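Local coordinates for protein dihydroxyacetone kinase (Citrobacter freundii, PDB 1UN8) that phosphorylates dihydroxyacetone with ATP, using Mg2+ or Ca2+, and works as a homodimer in the oxidative route of glycerol fermentation, at residues K48-I54 and A94-G100; C104-N110 and N131-V137. All coordinates share one frame. Residue numbers count along the deposited sequence, not the author numbering.

Both contacts are built on one mixed sheet of the DhaK domain, in which strands 52-59, 104-109 and 132-137 lie side by side. Contact 1 packs a helix end on one face of this sheet; contact 2 pairs two strands within it. Both are largely buried, but their chemistry differs: contact 1 has no direct hydrogen bond and rests on apolar side chains, the K48 chain on the helix end, and one bridging water, whereas contact 2 is held by seven main-chain hydrogen bonds. They join where L105 N lies 2.7 Å from A52 O and I107 N 2.9 Å from I54 O. Contact 1 ends in a partly exposed loop at K48; contact 2 reaches the substrate site through K109.

Contact 1. Residues K48-I54 and A94-G100; sequences KNNVAVI and AIQAVTG
The end of helix 88-98 packs along strand 52-54 of the DhaK sheet, the usual helix-on-sheet cover of alpha/beta folds. The axes of 52-54 and 94-98 run nearly antiparallel (155°), 9.6 Å apart at their closest. A52 and I54 turn toward the helix, and V53 between them away. I54, with chi1 m and chi2 t, extends CD1 to 3.3 Å from CD1 of I95 (m, p), 3.8 Å from V98 CG2 and 4.0 Å from A94 CB. The small A52 suits the tighter end, its CB 4.1 Å from V98 CG2. T99, first to leave helical angles, takes the m rotamer, its OG1 donating to I95 O at 2.7 Å. K48, m then t throughout, lies extended along the helix terminus, CG 3.8 Å from V98 O and NZ 3.6 Å from A97 O. G100 CA lies 3.9 Å from K48 O; an ideal CB would clash with that oxygen at 2.6 Å. One water bridges the segments, accepting from G100 N at 3.0 Å and donating to N50 O at 2.9 Å.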
loop_
_atom_site.group_PDB
_atom_site.type_symbol
_atom_site.label_atom_id
_atom_site.label_comp_id
_atom_site.label_asym_id
_atom_site.label_seq_id
_atom_site.Cartn_x
_atom_site.Cartn_y
_atom_site.Cartn_z
ATOM N N LYS A 48 -25.099 -22.148 8.138
ATOM C CA LYS A 48 -26.057 -21.550 9.065
ATOM C C LYS A 48 -26.233 -22.253 10.419
ATOM O O LYS A 48 -27.020 -21.805 11.254
ATOM C CB LYS A 48 -27.415 -21.410 8.379
ATOM C CG LYS A 48 -27.361 -20.578 7.118
ATOM C CD LYS A 48 -28.747 -20.347 6.546
ATOM C CE LYS A 48 -28.652 -19.643 5.209
ATOM N NZ LYS A 48 -29.991 -19.362 4.638
ATOM N N ASN A 49 -25.517 -23.348 10.649
ATOM C CA ASN A 49 -25.632 -24.038 11.928
ATOM C C ASN A 49 -24.845 -23.245 12.951
ATOM O O ASN A 49 -25.147 -23.277 14.143
ATOM C CB ASN A 49 -25.086 -25.470 11.848
ATOM C CG ASN A 49 -26.007 -26.397 11.096
ATOM O OD1 ASN A 49 -27.227 -26.362 11.290
ATOM N ND2 ASN A 49 -25.436 -27.239 10.237
ATOM N N ASN A 50 -23.821 -22.544 12.475
ATOM C CA ASN A 50 -23.007 -21.707 13.341
ATOM C C ASN A 50 -23.556 -20.291 13.341
ATOM O O ASN A 50 -24.336 -19.909 12.465
ATOM C CB ASN A 50 -21.550 -21.687 12.878
ATOM C CG ASN A 50 -20.800 -22.949 13.265
ATOM O OD1 ASN A 50 -21.051 -23.532 14.329
ATOM N ND2 ASN A 50 -19.860 -23.372 12.418
ATOM N N VAL A 51 -23.159 -19.511 14.336
ATOM C CA VAL A 51 -23.617 -18.133 14.432
ATOM C C VAL A 51 -22.970 -17.291 13.344
ATOM O O VAL A 51 -21.776 -17.402 13.085
ATOM C CB VAL A 51 -23.276 -17.527 15.806
ATOM C CG1 VAL A 51 -23.515 -16.021 15.785
ATOM C CG2 VAL A 51 -24.132 -18.186 16.890
ATOM N N ALA A 52 -23.771 -16.458 12.697
ATOM C CA ALA A 52 -23.261 -15.593 11.651
ATOM C C ALA A 52 -22.651 -14.320 12.247
ATOM O O ALA A 52 -23.206 -13.725 13.177
ATOM C CB ALA A 52 -24.390 -15.230 10.686
ATOM N N VAL A 53 -21.501 -13.914 11.720
ATOM C CA VAL A 53 -20.842 -12.693 12.170
ATOM C C VAL A 53 -20.828 -11.721 10.984
ATOM O O VAL A 53 -19.989 -11.843 10.080
ATOM C CB VAL A 53 -19.389 -12.969 12.615
ATOM C CG1 VAL A 53 -18.732 -11.698 13.125
ATOM C CG2 VAL A 53 -19.362 -14.046 13.692
ATOM N N ILE A 54 -21.734 -10.754 10.978
ATOM C CA ILE A 54 -21.845 -9.786 9.878
ATOM C C ILE A 54 -21.182 -8.453 10.229
ATOM O O ILE A 54 -21.217 -8.016 11.392
ATOM C CB ILE A 54 -23.316 -9.507 9.517
ATOM C CG1 ILE A 54 -23.901 -10.676 8.724
ATOM C CG2 ILE A 54 -23.434 -8.208 8.734
ATOM C CD1 ILE A 54 -25.400 -10.597 8.534
ATOM N N ALA A 94 -28.766 -8.919 4.327
ATOM C CA ALA A 94 -27.643 -9.781 4.687
ATOM C C ALA A 94 -28.001 -10.712 5.844
ATOM O O ALA A 94 -27.651 -11.886 5.839
ATOM C CB ALA A 94 -26.437 -8.930 5.060
ATOM N N ILE A 95 -28.692 -10.171 6.839
ATOM C CA ILE A 95 -29.090 -10.940 8.015
ATOM C C ILE A 95 -29.937 -12.137 7.579
ATOM O O ILE A 95 -29.624 -13.286 7.899
ATOM C CB ILE A 95 -29.908 -10.051 9.014
ATOM C CG1 ILE A 95 -28.967 -9.207 9.884
ATOM C CG2 ILE A 95 -30.766 -10.936 9.920
ATOM C CD1 ILE A 95 -27.859 -8.527 9.117
ATOM N N GLN A 96 -31.007 -11.853 6.841
ATOM C CA GLN A 96 -31.913 -12.881 6.348
ATOM C C GLN A 96 -31.217 -13.871 5.422
ATOM O O GLN A 96 -31.600 -15.041 5.348
ATOM C CB GLN A 96 -33.051 -12.246 5.563
ATOM C CG GLN A 96 -33.907 -11.296 6.349
ATOM C CD GLN A 96 -35.327 -11.296 5.833
ATOM O OE1 GLN A 96 -36.078 -12.249 6.063
ATOM N NE2 GLN A 96 -35.700 -10.240 5.115
ATOM N N ALA A 97 -30.201 -13.401 4.715
ATOM C CA ALA A 97 -29.505 -14.243 3.767
ATOM C C ALA A 97 -28.543 -15.268 4.340
ATOM O O ALA A 97 -28.326 -16.315 3.735
ATOM C CB ALA A 97 -28.776 -13.372 2.776
ATOM N N VAL A 98 -27.973 -14.989 5.507
ATOM C CA VAL A 98 -26.984 -15.893 6.077
ATOM C C VAL A 98 -27.219 -16.299 7.515
ATOM O O VAL A 98 -26.387 -16.995 8.107
ATOM C CB VAL A 98 -25.571 -15.258 6.009
ATOM C CG1 VAL A 98 -25.246 -14.872 4.587
ATOM C CG2 VAL A 98 -25.501 -14.030 6.916
ATOM N N THR A 99 -28.336 -15.866 8.088
ATOM C CA THR A 99 -28.616 -16.186 9.478
ATOM C C THR A 99 -29.615 -17.321 9.661
ATOM O O THR A 99 -30.712 -17.302 9.091
ATOM C CB THR A 99 -29.132 -14.944 10.239
ATOM O OG1 THR A 99 -28.205 -13.868 10.066
ATOM C CG2 THR A 99 -29.260 -15.240 11.734
ATOM N N GLY A 100 -29.204 -18.304 10.464
ATOM C CA GLY A 100 -30.040 -19.448 10.785
ATOM C C GLY A 100 -30.530 -19.296 12.216
ATOM O O GLY A 100 -30.377 -18.233 12.823
HETATM O O HOH W 1 -26.709 -18.253 12.198
#

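Contact 2. Residues C104-N110 and N131-V137; sequences CLLIVKN and NVEMLIV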
loop_
_atom_site.group_PDB
_atom_site.type_symbol
_atom_site.label_atom_id
_atom_site.label_comp_id
_atom_site.label_asym_id
_atom_site.label_seq_id
_atom_site.Cartn_x
_atom_site.Cartn_y
_atom_site.Cartn_z
ATOM N N CYS A 104 -27.192 -14.138 14.639
ATOM C CA CYS A 104 -26.020 -13.442 14.123
ATOM C C CYS A 104 -25.596 -12.266 14.987
ATOM O O CYS A 104 -26.414 -11.625 15.658
ATOM C CB CYS A 104 -26.277 -12.919 12.715
ATOM S SG CYS A 104 -27.402 -11.521 12.686
ATOM N N LEU A 105 -24.296 -11.997 14.951
ATOM C CA LEU A 105 -23.703 -10.893 15.682
ATOM C C LEU A 105 -23.291 -9.814 14.682
ATOM O O LEU A 105 -22.504 -10.074 13.762
ATOM C CB LEU A 105 -22.471 -11.373 16.446
ATOM C CG LEU A 105 -21.543 -10.255 16.912
ATOM C CD1 LEU A 105 -22.308 -9.367 17.885
ATOM C CD2 LEU A 105 -20.286 -10.830 17.562
ATOM N N LEU A 106 -23.850 -8.619 14.831
ATOM C CA LEU A 106 -23.480 -7.512 13.955
ATOM C C LEU A 106 -22.300 -6.801 14.647
ATOM O O LEU A 106 -22.391 -6.437 15.823
ATOM C CB LEU A 106 -24.646 -6.533 13.787
ATOM C CG LEU A 106 -25.969 -7.054 13.209
ATOM C CD1 LEU A 106 -26.982 -5.912 13.156
ATOM C CD2 LEU A 106 -25.760 -7.658 11.829
ATOM N N ILE A 107 -21.180 -6.648 13.943
ATOM C CA ILE A 107 -20.031 -5.950 14.500
ATOM C C ILE A 107 -19.995 -4.591 13.783
ATOM O O ILE A 107 -19.718 -4.512 12.572
ATOM C CB ILE A 107 -18.726 -6.710 14.234
ATOM C CG1 ILE A 107 -18.824 -8.129 14.821
ATOM C CG2 ILE A 107 -17.533 -5.924 14.840
ATOM C CD1 ILE A 107 -17.779 -8.466 15.847
ATOM N N VAL A 108 -20.276 -3.522 14.525
ATOM C CA VAL A 108 -20.317 -2.187 13.938
ATOM C C VAL A 108 -19.302 -1.177 14.477
ATOM O O VAL A 108 -19.178 -0.997 15.686
ATOM C CB VAL A 108 -21.722 -1.585 14.103
ATOM C CG1 VAL A 108 -21.778 -0.192 13.506
ATOM C CG2 VAL A 108 -22.734 -2.488 13.429
ATOM N N LYS A 109 -18.592 -0.509 13.566
ATOM C CA LYS A 109 -17.614 0.513 13.952
ATOM C C LYS A 109 -18.419 1.704 14.474
ATOM O O LYS A 109 -19.501 1.992 13.970
ATOM C CB LYS A 109 -16.741 0.907 12.750
ATOM C CG LYS A 109 -15.847 -0.230 12.251
ATOM C CD LYS A 109 -14.801 0.231 11.223
ATOM C CE LYS A 109 -15.425 0.893 9.997
ATOM N NZ LYS A 109 -16.458 0.058 9.336
ATOM N N ASN A 110 -17.905 2.383 15.491
ATOM C CA ASN A 110 -18.632 3.497 16.097
ATOM C C ASN A 110 -18.845 4.737 15.230
ATOM O O ASN A 110 -18.043 5.661 15.245
ATOM C CB ASN A 110 -17.950 3.912 17.403
ATOM C CG ASN A 110 -18.923 4.507 18.407
ATOM O OD1 ASN A 110 -20.071 4.804 18.071
ATOM N ND2 ASN A 110 -18.466 4.685 19.649
ATOM N N ASN A 131 -32.473 -14.094 15.791
ATOM C CA ASN A 131 -31.818 -13.724 17.036
ATOM C C ASN A 131 -30.633 -12.856 16.638
ATOM O O ASN A 131 -29.731 -13.312 15.931
ATOM C CB ASN A 131 -31.329 -14.954 17.792
ATOM C CG ASN A 131 -32.454 -15.700 18.466
ATOM O OD1 ASN A 131 -32.232 -16.421 19.431
ATOM N ND2 ASN A 131 -33.672 -15.534 17.961
ATOM N N VAL A 132 -30.643 -11.605 17.090
ATOM C CA VAL A 132 -29.587 -10.671 16.738
ATOM C C VAL A 132 -28.954 -9.947 17.915
ATOM O O VAL A 132 -29.621 -9.607 18.894
ATOM C CB VAL A 132 -30.119 -9.599 15.774
ATOM C CG1 VAL A 132 -28.959 -8.827 15.164
ATOM C CG2 VAL A 132 -30.981 -10.250 14.702
ATOM N N GLU A 133 -27.652 -9.716 17.801
ATOM C CA GLU A 133 -26.906 -8.981 18.808
ATOM C C GLU A 133 -25.996 -7.997 18.064
ATOM O O GLU A 133 -25.531 -8.278 16.954
ATOM C CB GLU A 133 -26.071 -9.925 19.672
ATOM C CG GLU A 133 -26.872 -10.771 20.667
ATOM C CD GLU A 133 -27.808 -9.951 21.548
ATOM O OE1 GLU A 133 -27.480 -8.790 21.872
ATOM O OE2 GLU A 133 -28.871 -10.480 21.929
ATOM N N MET A 134 -25.758 -6.838 18.665
ATOM C CA MET A 134 -24.902 -5.843 18.039
ATOM C C MET A 134 -23.785 -5.373 18.962
ATOM O O MET A 134 -24.027 -5.033 20.120
ATOM C CB MET A 134 -25.726 -4.639 17.603
ATOM C CG MET A 134 -24.914 -3.598 16.882
ATOM S SD MET A 134 -25.945 -2.368 16.042
ATOM C CE MET A 134 -25.311 -0.920 16.858
ATOM N N LEU A 135 -22.560 -5.363 18.450
ATOM C CA LEU A 135 -21.414 -4.907 19.230
ATOM C C LEU A 135 -20.785 -3.703 18.538
ATOM O O LEU A 135 -20.202 -3.830 17.458
ATOM C CB LEU A 135 -20.364 -6.009 19.366
ATOM C CG LEU A 135 -19.051 -5.537 20.004
ATOM C CD1 LEU A 135 -19.342 -5.077 21.420
ATOM C CD2 LEU A 135 -17.999 -6.640 20.004
ATOM N N ILE A 136 -20.918 -2.532 19.158
ATOM C CA ILE A 136 -20.336 -1.309 18.607
ATOM C C ILE A 136 -18.868 -1.242 19.059
ATOM O O ILE A 136 -18.576 -1.281 20.264
ATOM C CB ILE A 136 -21.055 -0.025 19.112
ATOM C CG1 ILE A 136 -22.553 -0.063 18.808
ATOM C CG2 ILE A 136 -20.459 1.189 18.421
ATOM C CD1 ILE A 136 -23.308 -1.006 19.681
ATOM N N VAL A 137 -17.948 -1.151 18.101
ATOM C CA VAL A 137 -16.525 -1.078 18.419
ATOM C C VAL A 137 -15.982 0.358 18.366
ATOM O O VAL A 137 -16.111 1.045 17.350
ATOM C CB VAL A 137 -15.707 -1.956 17.461
ATOM C CG1 VAL A 137 -14.254 -2.020 17.923
ATOM C CG2 VAL A 137 -16.304 -3.355 17.412
#
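Strands 104-109 and 132-137 are the parallel pair of a beta-alpha-beta unit, whose crossover is helix 112-127. Strand 132-137 is the outermost of its sheet within the chain, and the axes, 4.6 Å apart, differ by 22°. Main-chain bonds alternate, from C104 N to N131 O (3.0 Å) through L106 N to E133 O (2.7 Å) and L135 N to L106 O (2.8 Å).

On the face bearing C104, L106 and V108, the side chains of V132 and M134 fill hollows. V132 CG1 faces the notch between C104 SG and L106 CG, 4.0 Å from each, and the flexible M134 brings SD to 4.1 Å from V108 CG2. I136 CG2 lies 3.7 Å from OD1 of N110, which is hydrogen-bonded to R115. Helix 112-127 covers V108 and V132; Y467 and F466 of the second subunit pack on M134 and I136.

On the other face, L105 reaches over the neighbouring strand, CD1 4.2 Å from both E133 CB and L135 CB, and I107 CG2 meets V137 CG2 at 3.8 Å. L105, I107, L135 and V137 supply its apolar surface under helices 155-167 and 172-184, with I107 and L135 both touching V158. E133 is partly exposed; its carboxylate leaves the pair, with R126 as a long, weak ion-pair partner. The substrate-binding K109 directs NZ to a hydrogen bond with H65. Beyond it, N110 N donates to V137 O at 2.9 Å.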